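Local coordinates for hypothetical protein SA2161 (Staphylococcus aureus, PDB 1Y7R) that is of unknown function but is probably an acetyltransferase of the GNAT family, which transfers an acetyl group from acetyl-coenzyme A to an acceptor, at residues K90-K93 against N94-E98; E12-C15 against A16-N20; L83-E86 against H87-Y91. The protein carries 4 engineered substitutions. One frame throughout, in Å; residues are numbered along the deposited sequence.

Interaction 1: K90-K93 against N94-E98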
# COMPACT_ATOMS: atom_id res chain seq x y z
N LYS A 90 7.70 2.88 15.02
CA LYS A 90 8.34 4.16 15.35
C LYS A 90 8.31 5.22 14.23
O LYS A 90 7.98 6.39 14.48
CB LYS A 90 9.76 3.90 15.87
CG LYS A 90 10.48 5.16 16.29
CD LYS A 90 11.75 4.82 17.07
CE LYS A 90 11.51 5.10 18.54
NZ LYS A 90 10.07 4.89 18.91
N TYR A 91 8.66 4.81 13.01
CA TYR A 91 8.57 5.70 11.84
C TYR A 91 7.13 6.19 11.65
O TYR A 91 6.87 7.38 11.53
CB TYR A 91 9.09 4.99 10.58
CG TYR A 91 8.70 5.80 9.38
CD1 TYR A 91 7.58 5.47 8.63
CD2 TYR A 91 9.38 6.98 9.08
CE1 TYR A 91 7.17 6.26 7.55
CE2 TYR A 91 8.99 7.76 7.99
CZ TYR A 91 7.88 7.40 7.26
OH TYR A 91 7.48 8.17 6.18
N ILE A 92 6.18 5.26 11.65
CA ILE A 92 4.78 5.64 11.36
C ILE A 92 4.22 6.55 12.47
O ILE A 92 3.55 7.53 12.17
CB ILE A 92 3.90 4.40 11.13
CG1 ILE A 92 4.39 3.65 9.88
CG2 ILE A 92 2.43 4.83 10.97
CD1 ILE A 92 3.71 2.27 9.65
N LYS A 93 4.57 6.27 13.73
CA LYS A 93 4.12 7.10 14.86
C LYS A 93 4.55 8.55 14.70
O LYS A 93 3.81 9.47 15.11
CB LYS A 93 4.61 6.52 16.20
CG LYS A 93 4.37 7.42 17.45
CD LYS A 93 5.53 7.33 18.46
CE LYS A 93 6.90 7.66 17.80
NZ LYS A 93 7.98 8.05 18.76
N ASN A 94 5.71 8.79 14.12
CA ASN A 94 6.23 10.15 14.01
C ASN A 94 5.62 10.92 12.83
O ASN A 94 5.79 12.13 12.73
CB ASN A 94 7.76 10.19 13.95
CG ASN A 94 8.45 10.00 15.33
OD1 ASN A 94 8.51 8.88 15.88
ND2 ASN A 94 9.02 11.10 15.85
N VAL A 95 4.91 10.22 11.95
CA VAL A 95 4.27 10.84 10.77
C VAL A 95 2.73 10.75 10.75
O VAL A 95 2.04 11.54 10.09
CB VAL A 95 4.88 10.32 9.44
CG1 VAL A 95 6.40 10.54 9.42
CG2 VAL A 95 4.55 8.85 9.21
N SER A 96 2.18 9.80 11.49
CA SER A 96 0.74 9.53 11.51
C SER A 96 -0.04 10.60 12.31
O SER A 96 0.49 11.19 13.23
CB SER A 96 0.51 8.16 12.12
OG SER A 96 -0.59 7.54 11.50
N VAL A 97 -1.29 10.84 11.92
CA VAL A 97 -2.21 11.71 12.64
C VAL A 97 -3.55 10.97 12.83
O VAL A 97 -3.76 9.89 12.27
CB VAL A 97 -2.45 13.04 11.91
CG1 VAL A 97 -1.17 13.86 11.88
CG2 VAL A 97 -2.99 12.83 10.49
N GLU A 98 -4.46 11.55 13.61
CA GLU A 98 -5.82 11.00 13.69
C GLU A 98 -6.33 10.75 12.28
O GLU A 98 -6.21 11.64 11.41
CB GLU A 98 -6.78 11.97 14.42
CG GLU A 98 -8.30 11.70 14.18
CD GLU A 98 -9.20 12.88 14.58
OE1 GLU A 98 -8.70 13.95 15.02
OE2 GLU A 98 -10.43 12.74 14.45
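Ile92 O takes two backbone N-H groups at once, from Val95 N at 3.0 Å and from Ser96 N at 2.7 Å, as helix 80-95 gives way to the extended residues 96-98. This is the C-terminal part of the helix in a beta-alpha-beta unit of the GNAT fold, which leads from strand 63-71 to strand 101-107. The two donors come in very differently: Ser96 N lies almost straight out from the carbonyl (C=O...N 177°), while Val95 N sits well above the carbonyl plane. Just before it, the bonds from Asn94 N to Lys90 O and Tyr91 O and from Val95 N to Tyr91 O are all weak, and the two to Ile92 O are the stronger ones.

Among the side chains, Tyr91 and Val95 carry the apolar part of the contact. The tyrosine ring is thrown forward along the helix by a chi1 of 168°, with CG opposite the backbone N. Val95 CG2 meets it obliquely, closest to Tyr91 CE1 at 4.0 Å, and CG1 also lies near its outer atoms. Phe40 stacks on the same ring, and Val95 also touches Phe64 of strand 63-71. The second subunit comes in here as well: Lys33 of that chain gives a hydrogen bond from NZ to Val95 O, and Tyr133 of that chain packs on Ile92 and Ser96. Within the chain, Ile92 CG2 lies 4.0 Å from Ser96 CB.

Interaction 2: E12-C15 against A16-N20; sequences EDYC and ALRIN
Tyr14 and Arg18 stand one turn apart on helix 11-20 of this GNAT-family chain and run side by side in the same direction. The arginine CG lies over one face of the tyrosine ring, and farther out Arg18 NE comes to 3.6 Å from Tyr14 OH, with the guanidinium plane turned 45° from the ring. This i/i+4 pair shares one carboxylate, that of Asp68 on strand 63-71: its OD2 is hydrogen-bonded to Tyr14 OH, and its OD1 forms a salt bridge with Arg18 NH2. The arginine reaches that carboxylate through a bend at chi2 (-142°), and Ser24 O takes a hydrogen bond from NH1. NH1, NH2 and NE are all hydrogen-bonded, so the guanidinium's rotation is probably well fixed.

Behind these side chains is a regular alpha-helical backbone. Arg18 N gives an almost straight bond to Tyr14 O at 3.1 Å, and Ile19 N reaches Cys15 O at the same length. Toward the end of the helix, Ala16 O accepts from Asn20 twice, once from the backbone N and once from ND2 at 2.9 Å; the two donors approach from opposite faces of the carbonyl plane. That folds the asparagine amide back onto the last turn.

One flank of the helix lies on strand 49-58, where Leu17 packs against Leu50 and Met53 and Tyr14 also touches Met53. Cys15 and Tyr14 meet Ala31 of helix 28-34, while Thr62 of the second subunit packs on the tyrosine.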
# COMPACT_ATOMS: atom_id res chain seq x y z
N GLU A 12 21.21 -6.93 -4.71
CA GLU A 12 21.51 -8.32 -4.41
C GLU A 12 21.01 -8.72 -3.04
O GLU A 12 20.38 -9.76 -2.92
CB GLU A 12 23.02 -8.61 -4.52
CG GLU A 12 23.36 -10.04 -4.05
CD GLU A 12 24.71 -10.52 -4.50
OE1 GLU A 12 25.52 -9.68 -4.96
OE2 GLU A 12 24.97 -11.73 -4.39
N ASP A 13 21.28 -7.90 -2.01
CA ASP A 13 20.90 -8.25 -0.62
C ASP A 13 19.37 -8.35 -0.50
O ASP A 13 18.83 -9.27 0.13
CB ASP A 13 21.43 -7.22 0.38
CG ASP A 13 22.89 -7.44 0.75
OD1 ASP A 13 23.43 -6.57 1.49
OD2 ASP A 13 23.48 -8.47 0.35
N TYR A 14 18.67 -7.41 -1.13
CA TYR A 14 17.22 -7.37 -1.14
C TYR A 14 16.65 -8.64 -1.75
O TYR A 14 15.83 -9.32 -1.16
CB TYR A 14 16.70 -6.13 -1.87
CG TYR A 14 15.20 -6.13 -2.11
CD1 TYR A 14 14.34 -5.65 -1.14
CD2 TYR A 14 14.65 -6.56 -3.34
CE1 TYR A 14 12.97 -5.62 -1.34
CE2 TYR A 14 13.27 -6.54 -3.54
CZ TYR A 14 12.44 -6.08 -2.53
OH TYR A 14 11.07 -6.05 -2.72
N CYS A 15 17.09 -8.93 -2.98
CA CYS A 15 16.55 -10.07 -3.70
C CYS A 15 16.87 -11.35 -2.91
O CYS A 15 16.03 -12.25 -2.79
CB CYS A 15 17.17 -10.12 -5.09
SG CYS A 15 16.54 -8.80 -6.16
N ALA A 16 18.10 -11.42 -2.38
CA ALA A 16 18.57 -12.58 -1.63
C ALA A 16 17.79 -12.79 -0.35
O ALA A 16 17.47 -13.93 0.03
CB ALA A 16 20.06 -12.45 -1.32
N LEU A 17 17.46 -11.69 0.30
CA LEU A 17 16.69 -11.78 1.53
C LEU A 17 15.28 -12.29 1.27
O LEU A 17 14.81 -13.17 1.99
CB LEU A 17 16.72 -10.48 2.30
CG LEU A 17 15.92 -10.47 3.59
CD1 LEU A 17 16.41 -11.57 4.56
CD2 LEU A 17 16.04 -9.07 4.21
N ARG A 18 14.62 -11.75 0.25
CA ARG A 18 13.31 -12.27 -0.18
C ARG A 18 13.34 -13.79 -0.39
O ARG A 18 12.54 -14.52 0.17
CB ARG A 18 12.89 -11.60 -1.50
CG ARG A 18 12.16 -10.30 -1.35
CD ARG A 18 11.03 -10.26 -2.44
NE ARG A 18 9.91 -9.44 -2.03
CZ ARG A 18 8.63 -9.78 -2.04
NH1 ARG A 18 8.20 -10.95 -2.52
NH2 ARG A 18 7.77 -8.90 -1.59
N ILE A 19 14.27 -14.27 -1.20
CA ILE A 19 14.32 -15.71 -1.48
C ILE A 19 14.57 -16.54 -0.21
O ILE A 19 13.90 -17.59 0.05
CB ILE A 19 15.37 -15.98 -2.57
CG1 ILE A 19 14.78 -15.51 -3.91
CG2 ILE A 19 15.78 -17.47 -2.63
CD1 ILE A 19 15.83 -15.25 -4.96
N ASN A 20 15.52 -16.09 0.58
CA ASN A 20 15.89 -16.84 1.77
C ASN A 20 14.96 -16.68 2.95
O ASN A 20 15.10 -17.41 3.94
CB ASN A 20 17.32 -16.56 2.12
CG ASN A 20 18.25 -17.26 1.18
OD1 ASN A 20 18.45 -18.47 1.29
ND2 ASN A 20 18.75 -16.55 0.19

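Interaction 3: L83-E86 against H87-Y91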
# COMPACT_ATOMS: atom_id res chain seq x y z
N LEU A 83 11.52 -6.95 15.94
CA LEU A 83 12.48 -5.83 15.91
C LEU A 83 12.24 -4.89 14.70
O LEU A 83 12.16 -3.65 14.85
CB LEU A 83 13.92 -6.38 15.95
CG LEU A 83 14.99 -5.27 16.10
CD1 LEU A 83 14.80 -4.39 17.34
CD2 LEU A 83 16.32 -5.93 16.18
N ILE A 84 12.09 -5.49 13.53
CA ILE A 84 11.71 -4.76 12.30
C ILE A 84 10.43 -3.94 12.52
O ILE A 84 10.38 -2.72 12.27
CB ILE A 84 11.59 -5.75 11.14
CG1 ILE A 84 13.00 -6.20 10.73
CG2 ILE A 84 10.86 -5.11 9.94
CD1 ILE A 84 13.05 -7.50 9.93
N MSE A 85 9.41 -4.59 13.05
CA MSE A 85 8.11 -3.92 13.25
C MSE A 85 8.23 -2.79 14.26
O MSE A 85 7.59 -1.77 14.07
CB MSE A 85 7.04 -4.93 13.67
CG MSE A 85 6.51 -5.82 12.58
SE MSE A 85 5.68 -4.76 11.10
CE MSE A 85 4.12 -4.08 12.07
N GLU A 86 9.02 -2.95 15.33
CA GLU A 86 9.20 -1.88 16.29
C GLU A 86 9.76 -0.63 15.60
O GLU A 86 9.30 0.49 15.83
CB GLU A 86 10.13 -2.32 17.44
CG GLU A 86 9.48 -3.31 18.41
CD GLU A 86 8.47 -2.64 19.37
OE1 GLU A 86 8.02 -1.50 19.09
OE2 GLU A 86 8.14 -3.23 20.43
N HIS A 87 10.74 -0.82 14.72
CA HIS A 87 11.30 0.34 14.00
C HIS A 87 10.33 0.94 12.98
O HIS A 87 10.18 2.18 12.89
CB HIS A 87 12.65 -0.04 13.41
CG HIS A 87 13.72 -0.16 14.45
ND1 HIS A 87 14.50 0.92 14.83
CD2 HIS A 87 14.08 -1.19 15.25
CE1 HIS A 87 15.34 0.53 15.79
NE2 HIS A 87 15.10 -0.74 16.06
N ILE A 88 9.58 0.08 12.30
CA ILE A 88 8.53 0.56 11.40
C ILE A 88 7.45 1.34 12.15
O ILE A 88 7.03 2.43 11.71
CB ILE A 88 7.92 -0.62 10.60
CG1 ILE A 88 8.93 -1.10 9.56
CG2 ILE A 88 6.60 -0.24 9.94
CD1 ILE A 88 8.45 -2.31 8.83
N MSE A 89 7.03 0.82 13.30
CA MSE A 89 5.96 1.48 14.08
C MSE A 89 6.42 2.81 14.66
O MSE A 89 5.61 3.75 14.79
CB MSE A 89 5.40 0.55 15.17
CG MSE A 89 4.62 -0.65 14.64
SE MSE A 89 3.25 -0.20 13.26
CE MSE A 89 4.27 -0.35 11.73
N LYS A 90 7.70 2.88 15.02
CA LYS A 90 8.34 4.16 15.35
C LYS A 90 8.31 5.22 14.23
O LYS A 90 7.98 6.39 14.48
CB LYS A 90 9.76 3.90 15.87
CG LYS A 90 10.48 5.16 16.29
CD LYS A 90 11.75 4.82 17.07
CE LYS A 90 11.51 5.10 18.54
NZ LYS A 90 10.07 4.89 18.91
N TYR A 91 8.66 4.81 13.01
CA TYR A 91 8.57 5.70 11.84
C TYR A 91 7.13 6.19 11.65
O TYR A 91 6.87 7.38 11.53
CB TYR A 91 9.09 4.99 10.58
CG TYR A 91 8.70 5.80 9.38
CD1 TYR A 91 7.58 5.47 8.63
CD2 TYR A 91 9.38 6.98 9.08
CE1 TYR A 91 7.17 6.26 7.55
CE2 TYR A 91 8.99 7.76 7.99
CZ TYR A 91 7.88 7.40 7.26
OH TYR A 91 7.48 8.17 6.18
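Met85 and Met89, both selenomethionines, meet because each starts with CG beside its own backbone N (chi1 -75° and -68°) and then bends twice more, which brings their CE methyls together at 3.7 Å. They lie alongside each other, one turn apart, in the middle of helix 80-95, the helix of the GNAT beta-alpha-beta unit that links strands 63-71 and 101-107. Met85 turns toward the protein interior, among Leu113 and Tyr114 of helix 110-115 and Phe117 and Phe119; Met89 touches Ile66 of strand 63-71.

Next to them runs a second apolar pair. The side chains of Ile84 and Ile88 lie side by side, Ile84 CG2 against Ile88 CD1 at 3.9 Å, and both residues are buried against the sheet: Ile84 on Val71, Val42 and Leu44, Ile88 on Ile66 and Ile69. The backbone beneath is regular, with Ile88 N hydrogen-bonded to Ile84 O at 2.9 Å and Met89 N to Met85 O at 2.8 Å.

On another flank His87 lies beside Leu83. Its ring nitrogen ND1 is hydrogen-bonded to Tyr6 OH, which holds the imidazole at one corner, and Val42 packs on the same side chain. Leu83 CD1 lies 3.9 Å from both NE2 and CD2 of His87. Leu83 O already accepts His87 N at 3.2 Å, and the ring turns its edge to that same oxygen, which lies near the imidazole plane, with His87 CD2 only 3.1 Å from Leu83 O.

Interactions 1 and 3 are successive stretches of one helix, 80-95, sharing Lys90 and Tyr91, with centres 11 Å apart. Interaction 3 packs the helix body onto strands 40-46 and 63-71; interaction 1, farther along, also meets the second subunit, as Tyr14 of interaction 2 does through Thr62 of that subunit. Interaction 2 belongs to helix 11-20 across the chain's centre, 28 Å between centres from interaction 1 and 20 Å from interaction 3; its nearest atoms stay about 7 Å from those of interaction 3. Strand 63-71 ties them together: Asp68 serves the Tyr14-Arg18 pair, while Phe64, Ile66, Ile69 and Val71 meet helix 80-95. A phosphate, probably from the crystallisation liquor, lies about 3 Å from the Glu12 side chain.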